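Local coordinates for purine nucleoside phosphorylase (Schistosoma mansoni, PDB 6B4T), which catalyses the phosphate-dependent cleavage of purine nucleosides such as inosine and guanosine to the free base and ribose 1-phosphate, at residues T116-G121 with V240-N245; A195-P200 with V219-V224. All coordinates share one frame; numbering follows the deposited sequence.

Overall arrangement
Contacts 1 and 2 are neighbours in the mixed sheet of the phosphorylase fold, with centres about 11 Å apart. Strand 112-121, which carries segment 116-121, runs antiparallel to strand 218-220, which leads into segment 219-224, and Gly120 N probably bonds to Val219 O at 2.9 Å. Both contacts line the same bound 4-methylpyridin-2-ol: contact 1 meets it with the C-terminal ends of its two strands, contact 2 with the residues where segment 219-224 leaves the sheet. The ligand probably marks the base pocket, as in related purine nucleoside phosphorylases; contact 2 also borders a second subunit.

Contact 1 (T116-G121 with V240-N245); sequences TNLAGG and VSLIAN. With CQJ (4-methylpyridin-2-ol), chain I; DMS (dimethyl sulfoxide), chain H.
With CG between its backbone N and carbonyl carbon (chi1 64°), Asn117 bends its amide, on the face shared with Ser241 and Ala119, back toward Ser241, whose OG stands beside its own backbone N (chi1 -69°). Ser241 OG donates to Asn117 OD1 at 2.6 Å, the hydroxyl approaching within the amide plane, along a lone pair of OD1. The amide's other end, ND2, bonds to Thr223 OG1, so a planar group with an acceptor and a donor is fixed at both ends, which settles which atom is O and which is N. A small hydroxyl suits the partner position, since Ala119 CB packs 3.9 Å from Ser241 OG on the same face. On the other face Leu118 and Leu242 run alongside each other in one direction, with their CD2 methyls 3.6 Å apart; helix 259-283 covers them.

These are two adjacent parallel strands in the central sheet of the phosphorylase fold. Asn117 spans the backbone pairing, taking Val240 O with its N and giving its O to Leu242 N in a nearly straight bond (2.8 Å, 175° at the hydrogen). Ala119 repeats the pattern with Leu242 O and Ala244 N.

Toward the C-terminal ends the strands border the ligand 4-methylpyridin-2-ol. Its C2 lies 3.3 Å from Gly120 N; Gly120, with no side chain, lets the ligand ring lie against the strand. A single methyl, Ala244 CB, is enough to meet the ligand methyl C at 3.6 Å. Asn245 ND2 bonds to Asp250 and Ser247, while Asn245 OD1, 3.1 Å from ligand C2, has no partner in the model. Gly121 sits close to Ile243 CG2 and to Asn245 O, which Gly121 N bonds at 2.8 Å. Leu118 N bonds to the oxygen of a dimethyl sulfoxide, probably from the crystallisation liquor, which Ser35 N also holds.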
# COMPACT_ATOMS: atom_id res chain seq x y z
N THR A 116 8.81 21.64 7.43
CA THR A 116 7.43 22.11 7.58
C THR A 116 6.55 21.54 6.47
O THR A 116 7.03 21.20 5.37
CB THR A 116 7.30 23.67 7.61
OG1 THR A 116 7.76 24.23 6.36
CG2 THR A 116 8.09 24.31 8.76
N ASN A 117 5.24 21.42 6.75
CA ASN A 117 4.27 20.97 5.76
C ASN A 117 2.91 21.59 6.06
O ASN A 117 2.67 22.15 7.14
CB ASN A 117 4.17 19.42 5.73
CG ASN A 117 3.65 18.81 7.03
OD1 ASN A 117 2.55 19.08 7.45
ND2 ASN A 117 4.42 17.89 7.62
N LEU A 118 2.01 21.50 5.06
CA LEU A 118 0.59 21.81 5.19
C LEU A 118 -0.18 20.50 5.28
O LEU A 118 0.10 19.54 4.55
CB LEU A 118 0.11 22.64 4.00
CG LEU A 118 0.56 24.09 3.88
CD1 LEU A 118 0.53 24.45 2.42
CD2 LEU A 118 -0.39 24.98 4.67
N ALA A 119 -1.12 20.42 6.23
CA ALA A 119 -1.80 19.16 6.54
C ALA A 119 -3.26 19.39 6.91
O ALA A 119 -3.70 20.52 7.18
CB ALA A 119 -1.08 18.45 7.69
N GLY A 120 -4.02 18.29 6.95
CA GLY A 120 -5.41 18.31 7.42
C GLY A 120 -5.53 17.87 8.87
O GLY A 120 -4.84 16.95 9.31
N GLY A 121 -6.42 18.54 9.61
CA GLY A 121 -6.67 18.20 11.01
C GLY A 121 -7.68 17.07 11.17
O GLY A 121 -8.71 17.05 10.51
N VAL A 240 7.02 20.16 11.66
CA VAL A 240 5.88 20.96 12.11
C VAL A 240 4.86 21.04 10.99
O VAL A 240 5.22 21.37 9.85
CB VAL A 240 6.32 22.38 12.53
CG1 VAL A 240 5.13 23.18 13.07
CG2 VAL A 240 7.42 22.33 13.62
N SER A 241 3.59 20.70 11.29
CA SER A 241 2.49 20.86 10.34
C SER A 241 1.72 22.16 10.61
O SER A 241 1.46 22.51 11.77
CB SER A 241 1.50 19.69 10.43
OG SER A 241 2.04 18.48 9.95
N LEU A 242 1.35 22.86 9.53
CA LEU A 242 0.37 23.94 9.57
C LEU A 242 -0.98 23.37 9.12
O LEU A 242 -1.09 22.79 8.04
CB LEU A 242 0.78 25.12 8.68
CG LEU A 242 -0.30 26.18 8.43
CD1 LEU A 242 -0.75 26.86 9.72
CD2 LEU A 242 0.25 27.22 7.45
N ILE A 243 -2.01 23.52 9.96
CA ILE A 243 -3.31 22.91 9.73
C ILE A 243 -4.15 23.82 8.85
O ILE A 243 -4.41 24.96 9.22
CB ILE A 243 -4.02 22.63 11.06
CG1 ILE A 243 -3.16 21.71 11.94
CG2 ILE A 243 -5.42 22.06 10.86
CD1 ILE A 243 -2.83 20.37 11.33
N ALA A 244 -4.64 23.30 7.72
CA ALA A 244 -5.44 24.10 6.80
C ALA A 244 -6.94 24.02 7.08
O ALA A 244 -7.66 24.95 6.74
CB ALA A 244 -5.17 23.67 5.36
N ASN A 245 -7.40 22.94 7.70
CA ASN A 245 -8.82 22.66 7.87
C ASN A 245 -8.94 21.53 8.88
O ASN A 245 -7.95 20.84 9.17
CB ASN A 245 -9.46 22.24 6.55
CG ASN A 245 -9.01 20.85 6.13
OD1 ASN A 245 -7.81 20.61 5.98
ND2 ASN A 245 -9.94 19.91 6.03
C4 CQJ I . -3.80 17.41 3.09
C5 CQJ I . -3.44 18.69 2.99
C3 CQJ I . -5.91 18.26 3.88
C2 CQJ I . -5.38 19.63 4.26
C1 CQJ I . -4.32 19.76 3.50
O CQJ I . -3.07 16.34 2.66
N CQJ I . -5.14 17.25 3.62
C CQJ I . -3.49 21.05 3.52
S DMS H . 3.32 20.38 1.78
O DMS H . 3.38 21.39 2.85
C1 DMS H . 4.72 20.69 0.66
C2 DMS H . 3.43 18.70 2.40

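Contact 2 (A195-P200 with V219-V224); sequences AFNGGP and VGMSTV. With CQJ (4-methylpyridin-2-ol), chain I.
Ala195 and Phe196 run parallel to Val219 and Gly220, with Gly220 N donating to Ala195 O at 3.0 Å and Asn197 N returning a bond to Gly220 O at 2.9 Å. Phe196 CG lies anti to its backbone N (chi1 -180°), which brings the ring against the turn after Gly220: CE1 comes within 3.5 Å of Met221 O, Gly220 O sits at the ring edge in plane, and CD2 packs 3.8 Å from Val224 CB. A broad, flat ring can thus span both the turn and the first residue of helix 224-232.

The two strands are joined through helix 205-213 as a beta-alpha-beta unit, and both segments leave the sheet here, as loops after Phe196 and Gly220. Met221 runs its extended thioether alongside residues 197-200: CE reaches Pro200 O at 3.4 Å and also lies 3.6 Å from the ligand O. Gly199 has backbone angles (phi 81°, psi -172°) that by themselves call for glycine, and a cis peptide leads into Pro200. A water donates to both Gly198 O and Met221 O, joining the two loops. Phe161 of the second subunit packs on Met221.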
# COMPACT_ATOMS: atom_id res chain seq x y z
N ALA A 195 -0.35 11.03 10.11
CA ALA A 195 -0.63 9.93 9.18
C ALA A 195 -0.19 10.32 7.78
O ALA A 195 -0.58 11.39 7.28
CB ALA A 195 -2.12 9.59 9.17
N PHE A 196 0.57 9.43 7.12
CA PHE A 196 1.04 9.64 5.74
C PHE A 196 0.03 8.98 4.77
O PHE A 196 -0.07 7.76 4.70
CB PHE A 196 2.47 9.07 5.60
CG PHE A 196 3.11 9.21 4.22
CD1 PHE A 196 2.68 10.15 3.28
CD2 PHE A 196 4.15 8.35 3.85
CE1 PHE A 196 3.27 10.24 2.02
CE2 PHE A 196 4.74 8.43 2.60
CZ PHE A 196 4.30 9.38 1.67
N ASN A 197 -0.73 9.82 4.05
CA ASN A 197 -1.56 9.45 2.90
C ASN A 197 -0.73 9.67 1.63
O ASN A 197 -0.34 10.81 1.33
CB ASN A 197 -2.82 10.33 2.87
CG ASN A 197 -3.60 10.26 1.54
OD1 ASN A 197 -3.60 9.24 0.84
ND2 ASN A 197 -4.24 11.39 1.18
N GLY A 198 -0.47 8.62 0.87
CA GLY A 198 0.33 8.80 -0.34
C GLY A 198 -0.21 9.89 -1.28
O GLY A 198 0.56 10.59 -1.94
N GLY A 199 -1.54 10.02 -1.38
CA GLY A 199 -2.12 11.08 -2.23
C GLY A 199 -2.15 10.73 -3.72
O GLY A 199 -1.87 9.58 -4.10
N PRO A 200 -2.50 11.68 -4.59
CA PRO A 200 -2.69 13.12 -4.36
C PRO A 200 -4.13 13.58 -4.07
O PRO A 200 -4.38 14.78 -3.93
CB PRO A 200 -2.21 13.73 -5.68
CG PRO A 200 -2.70 12.72 -6.73
CD PRO A 200 -2.46 11.38 -6.03
N VAL A 219 -3.18 14.54 9.05
CA VAL A 219 -2.92 13.72 7.84
C VAL A 219 -2.32 14.60 6.73
O VAL A 219 -2.73 15.74 6.53
CB VAL A 219 -4.21 12.97 7.38
CG1 VAL A 219 -5.35 13.93 7.07
CG2 VAL A 219 -3.94 12.09 6.16
N GLY A 220 -1.34 14.05 6.00
CA GLY A 220 -0.78 14.74 4.85
C GLY A 220 -0.02 13.80 3.94
O GLY A 220 0.06 12.59 4.20
N MET A 221 0.56 14.39 2.88
CA MET A 221 1.13 13.62 1.77
C MET A 221 2.65 13.74 1.64
O MET A 221 3.19 13.47 0.57
CB MET A 221 0.46 14.05 0.44
CG MET A 221 -1.05 14.09 0.46
SD MET A 221 -1.68 14.85 -1.09
CE MET A 221 -3.40 15.09 -0.67
N SER A 222 3.36 14.18 2.69
CA SER A 222 4.80 14.41 2.60
C SER A 222 5.45 14.02 3.93
O SER A 222 4.85 13.34 4.76
CB SER A 222 5.11 15.88 2.26
OG SER A 222 4.83 16.69 3.39
N THR A 223 6.72 14.43 4.08
CA THR A 223 7.45 14.47 5.35
C THR A 223 7.96 13.11 5.85
O THR A 223 9.16 12.97 6.13
CB THR A 223 6.61 15.19 6.40
OG1 THR A 223 6.43 16.55 6.00
CG2 THR A 223 7.34 15.23 7.75
N VAL A 224 7.10 12.09 5.94
CA VAL A 224 7.54 10.79 6.46
C VAL A 224 8.68 10.19 5.64
O VAL A 224 9.62 9.64 6.25
CB VAL A 224 6.32 9.86 6.62
CG1 VAL A 224 6.69 8.41 6.85
CG2 VAL A 224 5.44 10.37 7.79
C4 CQJ I . -3.80 17.41 3.09
C5 CQJ I . -3.44 18.69 2.99
C3 CQJ I . -5.91 18.26 3.88
C2 CQJ I . -5.38 19.63 4.26
C1 CQJ I . -4.32 19.76 3.50
O CQJ I . -3.07 16.34 2.66
N CQJ I . -5.14 17.25 3.62
C CQJ I . -3.49 21.05 3.52
O HOH W 1 3.17 11.47 -1.62